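Aldehyde dehydrogenase (Trypanosoma brucei, PDB 5MYP) probably oxidises aldehydes to carboxylic acids with NAD+ as the cofactor, as a glycosomal member of the aldehyde dehydrogenase family. Local coordinates at the interface of chains A and B. Numbering follows the deposited sequence. Chains: chain A/B, Aldehyde dehydrogenase.

Contact 1 and contact 2 lie about 28 Å apart, measured between the centres of their C-alpha atoms. They share no residue, but both are made by the C-terminal part of chain B on chain A. Contact 1 uses B:Arg462 to B:Phe464, just past strand 454-461. Contact 2 uses B:Leu488 and B:Leu489, at the end of the last helix. The tail of one subunit thus runs over the other and touches it at two separate places. The two-fold axis repeats both contacts with the chains exchanged. Each centre is about 20 Å from A:Cys259, the predicted catalytic cysteine.

Contact 1: the interface of chains A and B. Residues chain A 236, 239, 243, 398, 400, 419-420; chain B 462-464.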
loop_
_atom_site.group_PDB
_atom_site.type_symbol
_atom_site.label_atom_id
_atom_site.label_comp_id
_atom_site.label_asym_id
_atom_site.label_seq_id
_atom_site.Cartn_x
_atom_site.Cartn_y
_atom_site.Cartn_z
ATOM N N CYS A 236 24.279 -3.573 -30.149
ATOM C CA CYS A 236 23.066 -3.527 -30.982
ATOM C C CYS A 236 23.276 -2.939 -32.390
ATOM O O CYS A 236 22.294 -2.597 -33.055
ATOM C CB CYS A 236 21.973 -2.709 -30.269
ATOM S SG CYS A 236 21.459 -3.343 -28.661
ATOM N N ASN A 239 21.156 -4.503 -34.942
ATOM C CA ASN A 239 19.725 -4.353 -34.636
ATOM C C ASN A 239 19.257 -2.894 -34.597
ATOM O O ASN A 239 18.145 -2.620 -34.144
ATOM C CB ASN A 239 19.424 -4.998 -33.275
ATOM C CG ASN A 239 19.978 -6.403 -33.160
ATOM O OD1 ASN A 239 19.519 -7.320 -33.844
ATOM N ND2 ASN A 239 20.966 -6.578 -32.297
ATOM N N VAL A 243 15.874 -1.152 -33.024
ATOM C CA VAL A 243 16.080 -0.315 -31.832
ATOM C C VAL A 243 15.414 1.048 -32.036
ATOM O O VAL A 243 14.625 1.488 -31.199
ATOM C CB VAL A 243 17.589 -0.121 -31.507
ATOM C CG1 VAL A 243 17.805 0.958 -30.443
ATOM C CG2 VAL A 243 18.226 -1.431 -31.055
ATOM N N PHE A 398 18.385 -1.338 -24.218
ATOM C CA PHE A 398 18.620 -2.047 -25.472
ATOM C C PHE A 398 20.030 -2.622 -25.441
ATOM O O PHE A 398 21.006 -1.872 -25.380
ATOM C CB PHE A 398 18.420 -1.124 -26.674
ATOM C CG PHE A 398 16.979 -0.808 -26.952
ATOM C CD1 PHE A 398 16.336 0.215 -26.265
ATOM C CD2 PHE A 398 16.260 -1.532 -27.898
ATOM C CE1 PHE A 398 15.002 0.509 -26.515
ATOM C CE2 PHE A 398 14.927 -1.244 -28.152
ATOM C CZ PHE A 398 14.296 -0.219 -27.460
ATOM N N ASN A 400 22.295 -6.743 -26.222
ATOM C CA ASN A 400 22.395 -8.195 -26.408
ATOM C C ASN A 400 23.347 -8.838 -25.382
ATOM O O ASN A 400 23.634 -10.033 -25.479
ATOM C CB ASN A 400 22.865 -8.517 -27.839
ATOM C CG ASN A 400 21.823 -8.183 -28.891
ATOM O OD1 ASN A 400 22.078 -7.403 -29.806
ATOM N ND2 ASN A 400 20.645 -8.781 -28.774
ATOM N N VAL A 419 13.529 -4.838 -21.533
ATOM C CA VAL A 419 14.760 -5.012 -22.304
ATOM C C VAL A 419 14.400 -5.155 -23.785
ATOM O O VAL A 419 13.569 -5.996 -24.155
ATOM C CB VAL A 419 15.594 -6.219 -21.817
ATOM C CG1 VAL A 419 16.858 -6.395 -22.659
ATOM C CG2 VAL A 419 15.948 -6.058 -20.342
ATOM N N ASN A 420 15.019 -4.306 -24.608
ATOM C CA ASN A 420 14.865 -4.293 -26.075
ATOM C C ASN A 420 13.492 -3.864 -26.596
ATOM O O ASN A 420 13.127 -4.187 -27.722
ATOM C CB ASN A 420 15.306 -5.632 -26.701
ATOM C CG ASN A 420 16.763 -5.947 -26.435
ATOM O OD1 ASN A 420 17.603 -5.051 -26.387
ATOM N ND2 ASN A 420 17.077 -7.223 -26.275
ATOM N N ARG B 462 12.740 -8.737 -23.995
ATOM C CA ARG B 462 12.357 -9.096 -25.359
ATOM C C ARG B 462 13.586 -9.276 -26.240
ATOM O O ARG B 462 14.690 -8.865 -25.879
ATOM C CB ARG B 462 11.436 -8.030 -25.955
ATOM C CG ARG B 462 10.238 -7.699 -25.078
ATOM C CD ARG B 462 9.119 -6.966 -25.806
ATOM N NE ARG B 462 8.234 -7.902 -26.508
ATOM C CZ ARG B 462 8.126 -8.054 -27.834
ATOM N NH1 ARG B 462 8.826 -7.310 -28.692
ATOM N NH2 ARG B 462 7.279 -8.962 -28.313
ATOM N N GLY B 463 13.371 -9.936 -27.373
ATOM C CA GLY B 463 14.379 -10.079 -28.421
ATOM C C GLY B 463 14.059 -9.146 -29.573
ATOM O O GLY B 463 13.071 -8.406 -29.531
ATOM N N PHE B 464 14.893 -9.190 -30.609
ATOM C CA PHE B 464 14.735 -8.314 -31.779
ATOM C C PHE B 464 13.923 -8.927 -32.929
ATOM O O PHE B 464 13.799 -8.314 -33.990
ATOM C CB PHE B 464 16.113 -7.842 -32.264
ATOM C CG PHE B 464 16.778 -6.879 -31.323
ATOM C CD1 PHE B 464 16.289 -5.583 -31.185
ATOM C CD2 PHE B 464 17.879 -7.262 -30.562
ATOM C CE1 PHE B 464 16.886 -4.687 -30.315
ATOM C CE2 PHE B 464 18.483 -6.365 -29.693
ATOM C CZ PHE B 464 17.985 -5.079 -29.567
#
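B:Phe464 buries 104 Å² of its surface against chain A, with its ring inserted between side chains. On one face lies A:Asn239. Its CB sits over the ring centre, 3.6 Å from the centroid, in a CH-pi contact. Its amide continues flat over the CD2 side, with the amide and ring planes 7° apart. The A:Asn239 carbon CG is 3.4 Å from B:Phe464 CD2. A:Asn420 takes the opposite face, with CB offset toward the rim. Its amide is tilted 38° to the ring, and the amide oxygen OD1 is 3.2 Å from B:Phe464 CZ. A:Asn400 comes tip to tip, with its amide nitrogen ND2 at the ring edge, in plane, 3.4 Å from B:Phe464 CE2. The methyl CG2 of A:Val243 closes on the CE1 corner at 3.6 Å. A:Cys236 SG and A:Phe398 CD2 make looser contacts near the ring tip.

Two hydrogen bonds hold the backbone before the ring. The amide N of B:Arg462 donates to the A:Val419 carbonyl O at 2.9 Å, from above the carbonyl plane. The side-chain ND2 of A:Asn420 donates to the B:Arg462 carbonyl O, also at 2.9 Å. This second bond is fairly straight and lies in the plane of the carbonyl. It would hold the A:Asn420 amide with ND2 toward B:Arg462 and OD1 toward the tip of the ring.

Behind the ring, A:Val243 CG1 packs on the rim of one face of A:Phe398. B:Phe464 has CG anti to its carbonyl carbon (chi1 -70°), which turns the ring into chain A. A:Asn239 ends the 3-10 helix 237-239 and A:Val243 lies on helix 240-252.

The site is a dimer contact in the deposited assembly. It docks the segment after strand 454-461 of one subunit on the other, by a backbone bond, a side-chain amide bond and an inserted aromatic ring. It likely helps to hold the two subunits together.

Contact 2: the interface of chains A and B. Residues chain A 54, 69, 77-78, 81; chain B 488-489.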
loop_
_atom_site.group_PDB
_atom_site.type_symbol
_atom_site.label_atom_id
_atom_site.label_comp_id
_atom_site.label_asym_id
_atom_site.label_seq_id
_atom_site.Cartn_x
_atom_site.Cartn_y
_atom_site.Cartn_z
ATOM N N THR A 54 -17.424 1.575 -29.562
ATOM C CA THR A 54 -16.016 1.720 -29.963
ATOM C C THR A 54 -15.810 2.842 -30.986
ATOM O O THR A 54 -14.873 3.635 -30.847
ATOM C CB THR A 54 -15.429 0.383 -30.492
ATOM O OG1 THR A 54 -15.228 -0.512 -29.393
ATOM C CG2 THR A 54 -14.081 0.578 -31.214
ATOM N N ARG A 69 -7.749 6.653 -35.003
ATOM C CA ARG A 69 -8.608 5.546 -34.550
ATOM C C ARG A 69 -7.835 4.265 -34.230
ATOM O O ARG A 69 -8.049 3.643 -33.190
ATOM C CB ARG A 69 -9.671 5.243 -35.610
ATOM C CG ARG A 69 -10.371 3.907 -35.432
ATOM C CD ARG A 69 -11.364 3.660 -36.546
ATOM N NE ARG A 69 -11.809 2.270 -36.547
ATOM C CZ ARG A 69 -12.856 1.791 -35.874
ATOM N NH1 ARG A 69 -13.620 2.582 -35.123
ATOM N NH2 ARG A 69 -13.151 0.496 -35.963
ATOM N N ILE A 77 -8.734 0.636 -26.568
ATOM C CA ILE A 77 -9.898 -0.242 -26.753
ATOM C C ILE A 77 -9.539 -1.708 -26.504
ATOM O O ILE A 77 -10.193 -2.375 -25.705
ATOM C CB ILE A 77 -10.533 -0.098 -28.162
ATOM C CG1 ILE A 77 -10.970 1.355 -28.443
ATOM C CG2 ILE A 77 -11.714 -1.057 -28.331
ATOM C CD1 ILE A 77 -12.027 1.910 -27.504
ATOM N N LEU A 78 -8.505 -2.199 -27.180
ATOM C CA LEU A 78 -8.089 -3.602 -27.037
ATOM C C LEU A 78 -7.595 -3.967 -25.623
ATOM O O LEU A 78 -7.980 -5.014 -25.110
ATOM C CB LEU A 78 -7.050 -3.998 -28.105
ATOM C CG LEU A 78 -7.546 -4.096 -29.553
ATOM C CD1 LEU A 78 -6.372 -4.371 -30.485
ATOM C CD2 LEU A 78 -8.628 -5.155 -29.720
ATOM N N ARG A 81 -10.730 -4.285 -23.458
ATOM C CA ARG A 81 -11.418 -5.545 -23.768
ATOM C C ARG A 81 -10.729 -6.732 -23.099
ATOM O O ARG A 81 -11.388 -7.560 -22.464
ATOM C CB ARG A 81 -11.491 -5.771 -25.283
ATOM C CG ARG A 81 -12.392 -6.919 -25.692
ATOM C CD ARG A 81 -12.316 -7.172 -27.180
ATOM N NE ARG A 81 -11.090 -7.890 -27.533
ATOM C CZ ARG A 81 -10.644 -8.083 -28.775
ATOM N NH1 ARG A 81 -11.304 -7.600 -29.831
ATOM N NH2 ARG A 81 -9.513 -8.762 -28.967
ATOM N N LEU B 488 -10.418 -7.686 -35.621
ATOM C CA LEU B 488 -10.409 -8.004 -34.183
ATOM C C LEU B 488 -11.631 -7.452 -33.432
ATOM O O LEU B 488 -12.057 -8.030 -32.428
ATOM C CB LEU B 488 -9.132 -7.473 -33.520
ATOM C CG LEU B 488 -7.798 -8.021 -34.042
ATOM C CD1 LEU B 488 -6.631 -7.219 -33.489
ATOM C CD2 LEU B 488 -7.648 -9.496 -33.699
ATOM N N LEU B 489 -12.186 -6.337 -33.912
ATOM C CA LEU B 489 -13.286 -5.634 -33.230
ATOM C C LEU B 489 -14.683 -6.102 -33.664
ATOM O O LEU B 489 -14.941 -6.214 -34.857
ATOM C CB LEU B 489 -13.190 -4.126 -33.501
ATOM C CG LEU B 489 -11.939 -3.395 -33.001
ATOM C CD1 LEU B 489 -11.794 -2.058 -33.712
ATOM C CD2 LEU B 489 -11.970 -3.204 -31.490
#
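The guanidinium of A:Arg81 is the flat group at the centre of this contact. On one face lies A:Leu78 of the same helix, whose methyl CD2 sits 3.5 Å above the plane, toward the rim. At the edge, in plane, is the carbonyl carbon of B:Leu488. The terminal nitrogen NH1 of A:Arg81 donates to the B:Leu488 carbonyl O at 2.7 Å. The bond is strongly bent, with 126° at the hydrogen. The oxygen lies near the guanidinium plane, but the nitrogen stands well above the carbonyl plane. B:Leu488 and B:Leu489 are both poorly ordered, so the details on the chain B side are less certain.

The chain of A:Arg81 leaves its helix with CG anti to the backbone N (chi1 -170°). It then bends at chi3 (77°), which brings the guanidinium alongside A:Leu78. A positive guanidinium would suit this site, as B:Leu488 is the last residue of helix 479-488, where helix carbonyls point outward.

The leucine side chains pack loosely. B:Leu489 crosses A:Ile77 at about a right angle, with its methyl CD2 3.8 Å from A:Ile77 CG2. Its other methyl, CD1, meets the tip of A:Arg69, at 3.7 Å from NH2. A:Arg69 reaches there with an extended chain from CG to NE. A:Thr54, at the start of helix 54-65, turns its methyl CG2 toward B:Leu489 CD1, at 4.3 Å. B:Leu488 CD1 and A:Leu78 CD1 touch more weakly, at 4.1 Å.

The contact lays the C-terminal helix end of one subunit on helix 69-95 of the other. It joins a carbonyl cap by arginine to a small apolar patch. In the deposited dimer it may steady the tail of chain B, though the weak order suggests a mobile end.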